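Local coordinates for uncharacterized protein (Bacteroides eggerthii DSM 20697, PDB 4ECO), which is of unknown function but, as a leucine-rich repeat protein, probably binds other proteins, at residues Lys200-Leu205 with Leu243-Leu248; Thr206-Phe211 with Lys249-Val254. All blocks are in the same frame, centred on the assembly; numbering follows the deposited sequence.

Contacts 1 and 2 are consecutive along both chain segments: residues 200-205 run directly into 206-211, and 243-248 into 249-254. In contact 1 two short 3-10 turns pack against each other; in contact 2 the two segments straighten and pair as parallel strands. Their centres are about 10 Å apart. Apolar packing continues across the boundary, with Val-202 CG1 3.8 Å from Phe-211 CE2 and 4.0 Å from Leu-208 CD2, while Leu-248 CD1 is 3.8 Å from Thr-206 CA. Neither contact includes Glu-117 or Ser-192, which bind the sodium ion; both stack one coil of the leucine-rich repeat solenoid on the next, contact 1 through the turns before the strands and contact 2 through the strands themselves.

Contact 1: residues Lys200-Leu205 with Leu243-Leu248; sequences KAVMRL and LKWDNL
Met-203, present as selenomethionine, lies over one face of the Trp-245 indole, its side chain crossing that of Trp-245 at about a right angle. Its CG makes a CH-pi contact 3.5 Å from the centroid of the six-membered ring, 11° off the normal. SE follows over the five-membered ring, 4.3 Å from that centroid, as a Met-aromatic contact. With CG anti to the carbonyl carbon (chi1 -60°) and the chain extended beyond it, CG, SE and CE pass across the indole. Val-202 meets the same ring differently: CG1 approaches its edge, near the ring plane, at 4.1 Å from CH2. Outside the two segments, Phe-268 also meets the indole and Cys-224 touches it.

Each segment contains a short 3-10 turn (200-204 and 245-247), in the loops leading into strands 210-214 and 253-257. Such turns commonly build the side of a leucine-rich repeat solenoid away from its parallel strands, and here successive turns stack through their side chains, with no hydrogen bond between them.

The other contacts are those of two leucines. Leu-243 points toward the other turn, where its CB is 3.8 Å from CB of Met-203. Its CD2 reaches CG of Arg-204 at 3.8 Å, so the arginine contributes only its aliphatic stem here; the guanidinium extends elsewhere, to a salt bridge with Glu-241 and a hydrogen bond to the carbonyl of Gly-102. Leu-248 instead packs against backbone, with CG 3.4 Å from Leu-205 O and CD1 close to Met-203 O.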
loop_
_atom_site.group_PDB
_atom_site.type_symbol
_atom_site.label_atom_id
_atom_site.label_comp_id
_atom_site.label_asym_id
_atom_site.label_seq_id
_atom_site.Cartn_x
_atom_site.Cartn_y
_atom_site.Cartn_z
ATOM N N LYS A 200 -17.444 13.588 -26.662
ATOM C CA LYS A 200 -18.666 13.662 -25.880
ATOM C C LYS A 200 -19.472 12.361 -26.020
ATOM O O LYS A 200 -20.170 11.963 -25.087
ATOM C CB LYS A 200 -19.462 14.843 -26.474
ATOM C CG LYS A 200 -20.694 15.318 -25.738
ATOM C CD LYS A 200 -21.319 16.474 -26.499
ATOM C CE LYS A 200 -22.630 16.908 -25.887
ATOM N NZ LYS A 200 -23.220 18.098 -26.574
ATOM N N ALA A 201 -19.346 11.701 -27.206
ATOM C CA ALA A 201 -20.049 10.501 -27.690
ATOM C C ALA A 201 -20.039 9.326 -26.715
ATOM O O ALA A 201 -20.919 8.482 -26.839
ATOM C CB ALA A 201 -19.463 10.040 -29.018
ATOM N N VAL A 202 -19.097 9.283 -25.737
ATOM C CA VAL A 202 -18.982 8.241 -24.710
ATOM C C VAL A 202 -20.363 8.101 -23.935
ATOM O O VAL A 202 -20.730 6.986 -23.543
ATOM C CB VAL A 202 -17.768 8.544 -23.783
ATOM C CG1 VAL A 202 -17.682 7.578 -22.605
ATOM C CG2 VAL A 202 -16.476 8.493 -24.582
HETATM N N MSE A 203 -21.157 9.209 -23.838
HETATM C CA MSE A 203 -22.509 9.256 -23.230
HETATM C C MSE A 203 -23.517 8.336 -23.938
HETATM O O MSE A 203 -24.629 8.137 -23.431
HETATM C CB MSE A 203 -23.084 10.674 -23.293
HETATM C CG MSE A 203 -22.297 11.748 -22.575
HETATM SE SE MSE A 203 -23.297 13.411 -22.790
HETATM C CE MSE A 203 -21.948 14.695 -22.214
ATOM N N ARG A 204 -23.179 7.878 -25.161
ATOM C CA ARG A 204 -24.038 6.986 -25.920
ATOM C C ARG A 204 -23.831 5.541 -25.463
ATOM O O ARG A 204 -24.760 4.734 -25.573
ATOM C CB ARG A 204 -23.785 7.130 -27.423
ATOM C CG ARG A 204 -24.950 6.634 -28.278
ATOM C CD ARG A 204 -24.828 7.172 -29.677
ATOM N NE ARG A 204 -25.921 6.758 -30.554
ATOM C CZ ARG A 204 -25.898 5.677 -31.327
ATOM N NH1 ARG A 204 -24.835 4.883 -31.340
ATOM N NH2 ARG A 204 -26.934 5.387 -32.102
ATOM N N LEU A 205 -22.641 5.222 -24.916
ATOM C CA LEU A 205 -22.276 3.871 -24.458
ATOM C C LEU A 205 -22.903 3.607 -23.090
ATOM O O LEU A 205 -22.214 3.540 -22.072
ATOM C CB LEU A 205 -20.737 3.702 -24.425
ATOM C CG LEU A 205 -19.947 4.312 -25.601
ATOM C CD1 LEU A 205 -18.471 4.271 -25.345
ATOM C CD2 LEU A 205 -20.312 3.676 -26.933
ATOM N N LEU A 243 -28.361 12.722 -25.293
ATOM C CA LEU A 243 -27.456 11.864 -24.548
ATOM C C LEU A 243 -27.175 12.494 -23.185
ATOM O O LEU A 243 -27.074 13.727 -23.058
ATOM C CB LEU A 243 -26.155 11.615 -25.325
ATOM C CG LEU A 243 -26.251 11.118 -26.783
ATOM C CD1 LEU A 243 -24.910 11.200 -27.446
ATOM C CD2 LEU A 243 -26.763 9.691 -26.874
ATOM N N LYS A 244 -27.111 11.653 -22.154
ATOM C CA LYS A 244 -26.927 12.120 -20.789
ATOM C C LYS A 244 -26.005 11.206 -20.047
ATOM O O LYS A 244 -26.049 9.987 -20.239
ATOM C CB LYS A 244 -28.288 12.191 -20.053
ATOM C CG LYS A 244 -29.211 13.317 -20.505
ATOM C CD LYS A 244 -30.667 13.074 -20.115
ATOM C CE LYS A 244 -31.500 14.311 -20.378
ATOM N NZ LYS A 244 -32.957 14.086 -20.191
ATOM N N TRP A 245 -25.213 11.784 -19.134
ATOM C CA TRP A 245 -24.335 11.007 -18.263
ATOM C C TRP A 245 -25.160 10.158 -17.292
ATOM O O TRP A 245 -24.701 9.090 -16.888
ATOM C CB TRP A 245 -23.354 11.898 -17.498
ATOM C CG TRP A 245 -22.238 12.435 -18.349
ATOM C CD1 TRP A 245 -21.987 13.743 -18.636
ATOM C CD2 TRP A 245 -21.222 11.675 -19.029
ATOM N NE1 TRP A 245 -20.863 13.852 -19.425
ATOM C CE2 TRP A 245 -20.386 12.598 -19.698
ATOM C CE3 TRP A 245 -20.945 10.296 -19.154
ATOM C CZ2 TRP A 245 -19.299 12.192 -20.487
ATOM C CZ3 TRP A 245 -19.853 9.891 -19.917
ATOM C CH2 TRP A 245 -19.037 10.833 -20.562
ATOM N N ASP A 246 -26.399 10.594 -16.985
ATOM C CA ASP A 246 -27.300 9.875 -16.094
ATOM C C ASP A 246 -27.681 8.498 -16.640
ATOM O O ASP A 246 -27.971 7.610 -15.851
ATOM C CB ASP A 246 -28.571 10.687 -15.819
ATOM C CG ASP A 246 -29.406 10.120 -14.674
ATOM O OD1 ASP A 246 -28.894 10.071 -13.528
ATOM O OD2 ASP A 246 -30.573 9.716 -14.926
ATOM N N ASN A 247 -27.620 8.306 -17.964
ATOM C CA ASN A 247 -27.978 7.047 -18.624
ATOM C C ASN A 247 -26.885 5.964 -18.505
ATOM O O ASN A 247 -27.191 4.786 -18.732
ATOM C CB ASN A 247 -28.306 7.301 -20.089
ATOM C CG ASN A 247 -29.492 8.202 -20.282
ATOM O OD1 ASN A 247 -29.444 9.127 -21.084
ATOM N ND2 ASN A 247 -30.565 7.988 -19.515
ATOM N N LEU A 248 -25.649 6.336 -18.110
ATOM C CA LEU A 248 -24.562 5.383 -17.901
ATOM C C LEU A 248 -24.667 4.813 -16.469
ATOM O O LEU A 248 -23.859 5.091 -15.564
ATOM C CB LEU A 248 -23.203 6.038 -18.187
ATOM C CG LEU A 248 -22.701 5.913 -19.640
ATOM C CD1 LEU A 248 -23.637 6.622 -20.644
ATOM C CD2 LEU A 248 -21.293 6.439 -19.760
#

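Contact 2: residues Thr206-Phe211 with Lys249-Val254; sequences TKLRQF and KDLTDV
Two neighbouring parallel strands of the leucine-rich repeat solenoid begin to pair here, with Gln-210 bridged to Asp-253 and Phe-211 to Val-254. Arg-209 O accepts from both Thr-252 N (3.0 Å) and Asp-253 N (3.2 Å). Phe-211 N then donates to Asp-253 O at 2.8 Å. Before the strands, water 1 bridges the loops, donating to Thr-206 O and Leu-208 O and accepting from Asp-250 N.

On one face of the paired strands, the Gln-210 and Asp-253 side chains lie side by side, pointing the same way, with amide and carboxylate planes stacked 12° apart. A bend at chi2 (-126°) turns CD of Gln-210 toward Asp-253, and OE1 lies 3.3 Å from Asp-253 CB. Water 2 closes the pair by donating to Gln-210 OE1 and Asp-253 OD2, each at 2.7 Å. Asp-253 OD1 accepts from Thr-252 OG1, while OD2 forms a salt bridge with Arg-142. An alanine in place of Asp-253 would probably leave Arg-142 without this charge partner and the Gln-210 amide without its stacked neighbour.

On the side of Phe-211 and Val-254, Leu-251 CD1 lies 3.8 Å from Phe-211 CB and 4.1 Å from Leu-208 CG. Ahead of the strands, Asp-250 OD2 sits above the Arg-209 guanidinium, offset toward its rim, 3.9 Å from NH1; no N-H points at this oxygen, and the long salt bridge rests on charge alone. Arg-209 NE pairs with Glu-108.

Helix 135-142 covers the Gln-210 and Asp-253 face through Lys-138, whereas Leu-110 of neighbouring strand 109-111 packs on Leu-208 and Phe-211. Strand 253-257 continues the parallel series to strand 277-279.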
loop_
_atom_site.group_PDB
_atom_site.type_symbol
_atom_site.label_atom_id
_atom_site.label_comp_id
_atom_site.label_asym_id
_atom_site.label_seq_id
_atom_site.Cartn_x
_atom_site.Cartn_y
_atom_site.Cartn_z
ATOM N N THR A 206 -24.234 3.450 -23.079
ATOM C CA THR A 206 -25.032 3.269 -21.861
ATOM C C THR A 206 -24.763 1.912 -21.187
ATOM O O THR A 206 -25.237 1.715 -20.064
ATOM C CB THR A 206 -26.544 3.438 -22.153
ATOM O OG1 THR A 206 -26.982 2.445 -23.086
ATOM C CG2 THR A 206 -26.895 4.840 -22.670
ATOM N N LYS A 207 -23.993 0.999 -21.832
ATOM C CA LYS A 207 -23.692 -0.317 -21.255
ATOM C C LYS A 207 -22.279 -0.346 -20.633
ATOM O O LYS A 207 -21.908 -1.358 -20.023
ATOM C CB LYS A 207 -23.846 -1.436 -22.310
ATOM C CG LYS A 207 -25.253 -1.547 -22.864
ATOM C CD LYS A 207 -25.518 -2.860 -23.553
ATOM C CE LYS A 207 -26.911 -2.836 -24.131
ATOM N NZ LYS A 207 -27.361 -4.186 -24.555
ATOM N N LEU A 208 -21.521 0.777 -20.749
ATOM C CA LEU A 208 -20.152 0.940 -20.248
ATOM C C LEU A 208 -20.095 0.693 -18.744
ATOM O O LEU A 208 -20.881 1.265 -18.004
ATOM C CB LEU A 208 -19.606 2.347 -20.587
ATOM C CG LEU A 208 -18.083 2.525 -20.659
ATOM C CD1 LEU A 208 -17.458 1.612 -21.728
ATOM C CD2 LEU A 208 -17.712 3.976 -20.936
ATOM N N ARG A 209 -19.219 -0.219 -18.319
ATOM C CA ARG A 209 -18.998 -0.605 -16.924
ATOM C C ARG A 209 -17.684 -0.040 -16.390
ATOM O O ARG A 209 -17.636 0.451 -15.259
ATOM C CB ARG A 209 -18.983 -2.123 -16.806
ATOM C CG ARG A 209 -20.219 -2.782 -17.338
ATOM C CD ARG A 209 -20.101 -4.254 -17.093
ATOM N NE ARG A 209 -21.216 -5.001 -17.664
ATOM C CZ ARG A 209 -22.367 -5.209 -17.045
ATOM N NH1 ARG A 209 -22.575 -4.714 -15.833
ATOM N NH2 ARG A 209 -23.328 -5.904 -17.638
ATOM N N GLN A 210 -16.616 -0.080 -17.221
ATOM C CA GLN A 210 -15.286 0.421 -16.841
ATOM C C GLN A 210 -14.746 1.415 -17.891
ATOM O O GLN A 210 -14.719 1.108 -19.094
ATOM C CB GLN A 210 -14.292 -0.737 -16.646
ATOM C CG GLN A 210 -14.840 -1.884 -15.792
ATOM C CD GLN A 210 -13.966 -2.238 -14.633
ATOM O OE1 GLN A 210 -12.841 -1.740 -14.481
ATOM N NE2 GLN A 210 -14.476 -3.111 -13.777
ATOM N N PHE A 211 -14.339 2.619 -17.429
ATOM C CA PHE A 211 -13.764 3.633 -18.300
ATOM C C PHE A 211 -12.441 4.097 -17.702
ATOM O O PHE A 211 -12.424 4.769 -16.680
ATOM C CB PHE A 211 -14.748 4.791 -18.526
ATOM C CG PHE A 211 -14.343 5.851 -19.527
ATOM C CD1 PHE A 211 -13.391 5.586 -20.507
ATOM C CD2 PHE A 211 -14.948 7.101 -19.520
ATOM C CE1 PHE A 211 -13.009 6.574 -21.421
ATOM C CE2 PHE A 211 -14.575 8.083 -20.447
ATOM C CZ PHE A 211 -13.620 7.805 -21.404
ATOM N N LYS A 249 -25.719 4.010 -16.293
ATOM C CA LYS A 249 -26.131 3.382 -15.047
ATOM C C LYS A 249 -25.196 2.236 -14.596
ATOM O O LYS A 249 -25.199 1.887 -13.416
ATOM C CB LYS A 249 -27.554 2.830 -15.221
ATOM C CG LYS A 249 -28.649 3.872 -15.554
ATOM C CD LYS A 249 -29.041 4.779 -14.399
ATOM C CE LYS A 249 -30.135 5.740 -14.786
ATOM N NZ LYS A 249 -30.246 6.865 -13.814
ATOM N N ASP A 250 -24.413 1.658 -15.523
ATOM C CA ASP A 250 -23.531 0.529 -15.244
ATOM C C ASP A 250 -22.057 0.935 -15.064
ATOM O O ASP A 250 -21.241 0.074 -14.704
ATOM C CB ASP A 250 -23.637 -0.501 -16.380
ATOM C CG ASP A 250 -24.909 -1.347 -16.395
ATOM O OD1 ASP A 250 -25.698 -1.272 -15.402
ATOM O OD2 ASP A 250 -25.096 -2.123 -17.377
ATOM N N LEU A 251 -21.716 2.222 -15.298
ATOM C CA LEU A 251 -20.343 2.703 -15.193
ATOM C C LEU A 251 -19.967 2.866 -13.723
ATOM O O LEU A 251 -20.321 3.861 -13.106
ATOM C CB LEU A 251 -20.160 4.013 -15.997
ATOM C CG LEU A 251 -18.723 4.541 -16.126
ATOM C CD1 LEU A 251 -17.770 3.502 -16.686
ATOM C CD2 LEU A 251 -18.684 5.768 -16.982
ATOM N N THR A 252 -19.250 1.868 -13.175
ATOM C CA THR A 252 -18.842 1.749 -11.767
ATOM C C THR A 252 -17.351 1.989 -11.542
ATOM O O THR A 252 -16.956 2.350 -10.436
ATOM C CB THR A 252 -19.188 0.338 -11.216
ATOM O OG1 THR A 252 -18.444 -0.690 -11.891
ATOM C CG2 THR A 252 -20.669 0.035 -11.272
ATOM N N ASP A 253 -16.517 1.740 -12.558
ATOM C CA ASP A 253 -15.067 1.899 -12.409
ATOM C C ASP A 253 -14.519 2.894 -13.408
ATOM O O ASP A 253 -14.561 2.640 -14.605
ATOM C CB ASP A 253 -14.354 0.551 -12.563
ATOM C CG ASP A 253 -14.678 -0.461 -11.488
ATOM O OD1 ASP A 253 -15.843 -0.906 -11.422
ATOM O OD2 ASP A 253 -13.756 -0.852 -10.754
ATOM N N VAL A 254 -14.034 4.047 -12.911
ATOM C CA VAL A 254 -13.470 5.116 -13.743
ATOM C C VAL A 254 -12.069 5.466 -13.243
ATOM O O VAL A 254 -11.852 5.599 -12.036
ATOM C CB VAL A 254 -14.382 6.365 -13.815
ATOM C CG1 VAL A 254 -13.711 7.481 -14.586
ATOM C CG2 VAL A 254 -15.732 6.030 -14.445
HETATM O O HOH W 1 -23.311 2.522 -17.924
HETATM O O HOH W 2 -11.521 -1.476 -12.090
#